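Local coordinates for protein trans-4-hydroxy-L-proline dehydratase (Clostridioides difficile 70-100-2010, PDB 6VXC) that catalyses, as a glycyl radical enzyme, the dehydration of trans-4-hydroxy-L-proline to (S)-1-pyrroline-5-carboxylate in anaerobic hydroxyproline breakdown, at residues Phe761-Leu766 against Glu800-Thr805. Residues are numbered along the deposited sequence; the frame is centred on the assembly and turned at random.
Sequences FDKNVL and EIIGRT
In the glycyl radical domain of this enzyme, the loop residue F761 and the first turn of helix 763-771 pack against the last turn of helix 795-803, a worked example of apolar side chains joining two chain segments. The CA atoms nearest each other are those of K763 and I802, 6.7 Å apart. F761 follows strand 755-759; its CB already points at the second helix, and chi1 57°, with CG between the backbone N and carbonyl carbon, sets the ring against it. There CE2 meets the CG2 methyl of I801 at 3.7 Å, an oblique approach, while the carbonyl O of I801 lies at the ring edge, 3.8 Å from CZ. L766, in the first turn of helix 763-771, places CD1 over the centre of one face of the F761 ring, 4.0 Å above the plane, and also touches CG1 of I802 at 3.9 Å. The L766 and I802 side chains run past each other in opposite senses, and I802 also touches L767 and Q770 of helix 763-771. At the exposed margin K763 extends until a bend at its last torsion (chi4 76°) brings NZ to 3.3 Å from CG2 of I802. Behind this seam R804 clasps E800 side-on in a salt bridge, NE to OE1 at 2.9 Å and NH2 to OE2, with I801 CG1 above one guanidinium face, toward its rim; K696 and H668 also engage the carboxylate. The seam thus fastens the loop and helix after strand 755-759 to the C-terminal helix 795-803 of the glycyl radical domain.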
loop_
_atom_site.group_PDB
_atom_site.type_symbol
_atom_site.label_atom_id
_atom_site.label_comp_id
_atom_site.label_asym_id
_atom_site.label_seq_id
_atom_site.Cartn_x
_atom_site.Cartn_y
_atom_site.Cartn_z
ATOM N N PHE A 761 12.530 13.493 -14.932
ATOM C CA PHE A 761 13.889 13.638 -14.438
ATOM C C PHE A 761 14.858 13.735 -15.600
ATOM O O PHE A 761 14.565 13.335 -16.725
ATOM C CB PHE A 761 14.291 12.489 -13.491
ATOM C CG PHE A 761 14.175 11.093 -14.088
ATOM C CD1 PHE A 761 15.088 10.637 -15.029
ATOM C CD2 PHE A 761 13.189 10.222 -13.641
ATOM C CE1 PHE A 761 14.996 9.344 -15.552
ATOM C CE2 PHE A 761 13.084 8.923 -14.154
ATOM C CZ PHE A 761 13.988 8.486 -15.110
ATOM N N ASP A 762 16.008 14.321 -15.314
ATOM C CA ASP A 762 17.125 14.328 -16.243
ATOM C C ASP A 762 17.910 13.038 -16.067
ATOM O O ASP A 762 18.462 12.791 -14.991
ATOM C CB ASP A 762 18.024 15.531 -15.988
ATOM C CG ASP A 762 17.901 16.576 -17.051
ATOM O OD1 ASP A 762 17.038 17.472 -16.902
ATOM O OD2 ASP A 762 18.674 16.504 -18.035
ATOM N N LYS A 763 17.957 12.223 -17.119
ATOM C CA LYS A 763 18.675 10.956 -17.050
ATOM C C LYS A 763 20.090 11.130 -16.509
ATOM O O LYS A 763 20.546 10.334 -15.685
ATOM C CB LYS A 763 18.695 10.301 -18.431
ATOM C CG LYS A 763 19.461 8.993 -18.522
ATOM C CD LYS A 763 19.311 8.388 -19.916
ATOM C CE LYS A 763 20.383 7.337 -20.224
ATOM N NZ LYS A 763 20.227 5.998 -19.601
ATOM N N ASN A 764 20.786 12.186 -16.927
ATOM C CA ASN A 764 22.180 12.334 -16.525
ATOM C C ASN A 764 22.315 12.561 -15.031
ATOM O O ASN A 764 23.300 12.119 -14.433
ATOM C CB ASN A 764 22.840 13.480 -17.292
ATOM C CG ASN A 764 22.820 13.255 -18.787
ATOM O OD1 ASN A 764 23.004 12.131 -19.259
ATOM N ND2 ASN A 764 22.612 14.326 -19.545
ATOM N N VAL A 765 21.336 13.221 -14.409
ATOM C CA VAL A 765 21.351 13.374 -12.958
ATOM C C VAL A 765 21.287 12.009 -12.282
ATOM O O VAL A 765 22.004 11.749 -11.313
ATOM C CB VAL A 765 20.202 14.293 -12.501
ATOM C CG1 VAL A 765 20.067 14.286 -10.995
ATOM C CG2 VAL A 765 20.426 15.724 -13.005
ATOM N N LEU A 766 20.414 11.122 -12.766
ATOM C CA LEU A 766 20.304 9.810 -12.137
ATOM C C LEU A 766 21.603 9.037 -12.317
ATOM O O LEU A 766 22.065 8.357 -11.396
ATOM C CB LEU A 766 19.135 9.021 -12.733
ATOM C CG LEU A 766 17.689 9.412 -12.386
ATOM C CD1 LEU A 766 16.791 8.255 -12.009
ATOM C CD2 LEU A 766 17.586 10.554 -11.406
ATOM N N GLU A 800 15.961 -0.056 -13.720
ATOM C CA GLU A 800 14.620 -0.230 -14.268
ATOM C C GLU A 800 13.982 1.134 -14.525
ATOM O O GLU A 800 13.507 1.415 -15.629
ATOM C CB GLU A 800 13.776 -1.081 -13.305
ATOM C CG GLU A 800 12.401 -1.532 -13.832
ATOM C CD GLU A 800 11.294 -0.475 -13.635
ATOM O OE1 GLU A 800 10.777 0.054 -14.633
ATOM O OE2 GLU A 800 10.939 -0.181 -12.478
ATOM N N ILE A 801 14.058 2.025 -13.537
ATOM C CA ILE A 801 13.461 3.359 -13.656
ATOM C C ILE A 801 14.107 4.150 -14.790
ATOM O O ILE A 801 13.419 4.800 -15.586
ATOM C CB ILE A 801 13.576 4.107 -12.314
ATOM C CG1 ILE A 801 12.691 3.425 -11.262
ATOM C CG2 ILE A 801 13.275 5.628 -12.488
ATOM C CD1 ILE A 801 12.987 3.818 -9.853
ATOM N N ILE A 802 15.437 4.097 -14.883
ATOM C CA ILE A 802 16.158 4.813 -15.929
ATOM C C ILE A 802 15.781 4.300 -17.315
ATOM O O ILE A 802 15.827 5.050 -18.295
ATOM C CB ILE A 802 17.680 4.694 -15.701
ATOM C CG1 ILE A 802 18.094 5.426 -14.421
ATOM C CG2 ILE A 802 18.427 5.216 -16.917
ATOM C CD1 ILE A 802 19.513 5.112 -13.941
ATOM N N GLY A 803 15.469 3.010 -17.429
ATOM C CA GLY A 803 15.104 2.410 -18.695
ATOM C C GLY A 803 13.685 2.669 -19.140
ATOM O O GLY A 803 13.348 2.340 -20.282
ATOM N N ARG A 804 12.854 3.273 -18.290
ATOM C CA ARG A 804 11.485 3.563 -18.698
ATOM C C ARG A 804 11.493 4.576 -19.843
ATOM O O ARG A 804 12.402 5.393 -19.968
ATOM C CB ARG A 804 10.658 4.070 -17.510
ATOM C CG ARG A 804 10.486 3.048 -16.391
ATOM C CD ARG A 804 9.735 3.628 -15.197
ATOM N NE ARG A 804 9.716 2.734 -14.039
ATOM C CZ ARG A 804 9.182 3.052 -12.861
ATOM N NH1 ARG A 804 8.613 4.242 -12.675
ATOM N NH2 ARG A 804 9.210 2.180 -11.865
ATOM N N THR A 805 10.496 4.481 -20.715
ATOM C CA THR A 805 10.499 5.269 -21.944
ATOM C C THR A 805 10.397 6.760 -21.646
ATOM O O THR A 805 9.521 7.193 -20.901
ATOM C CB THR A 805 9.357 4.822 -22.842
ATOM O OG1 THR A 805 9.458 3.407 -23.032
ATOM C CG2 THR A 805 9.445 5.521 -24.213
#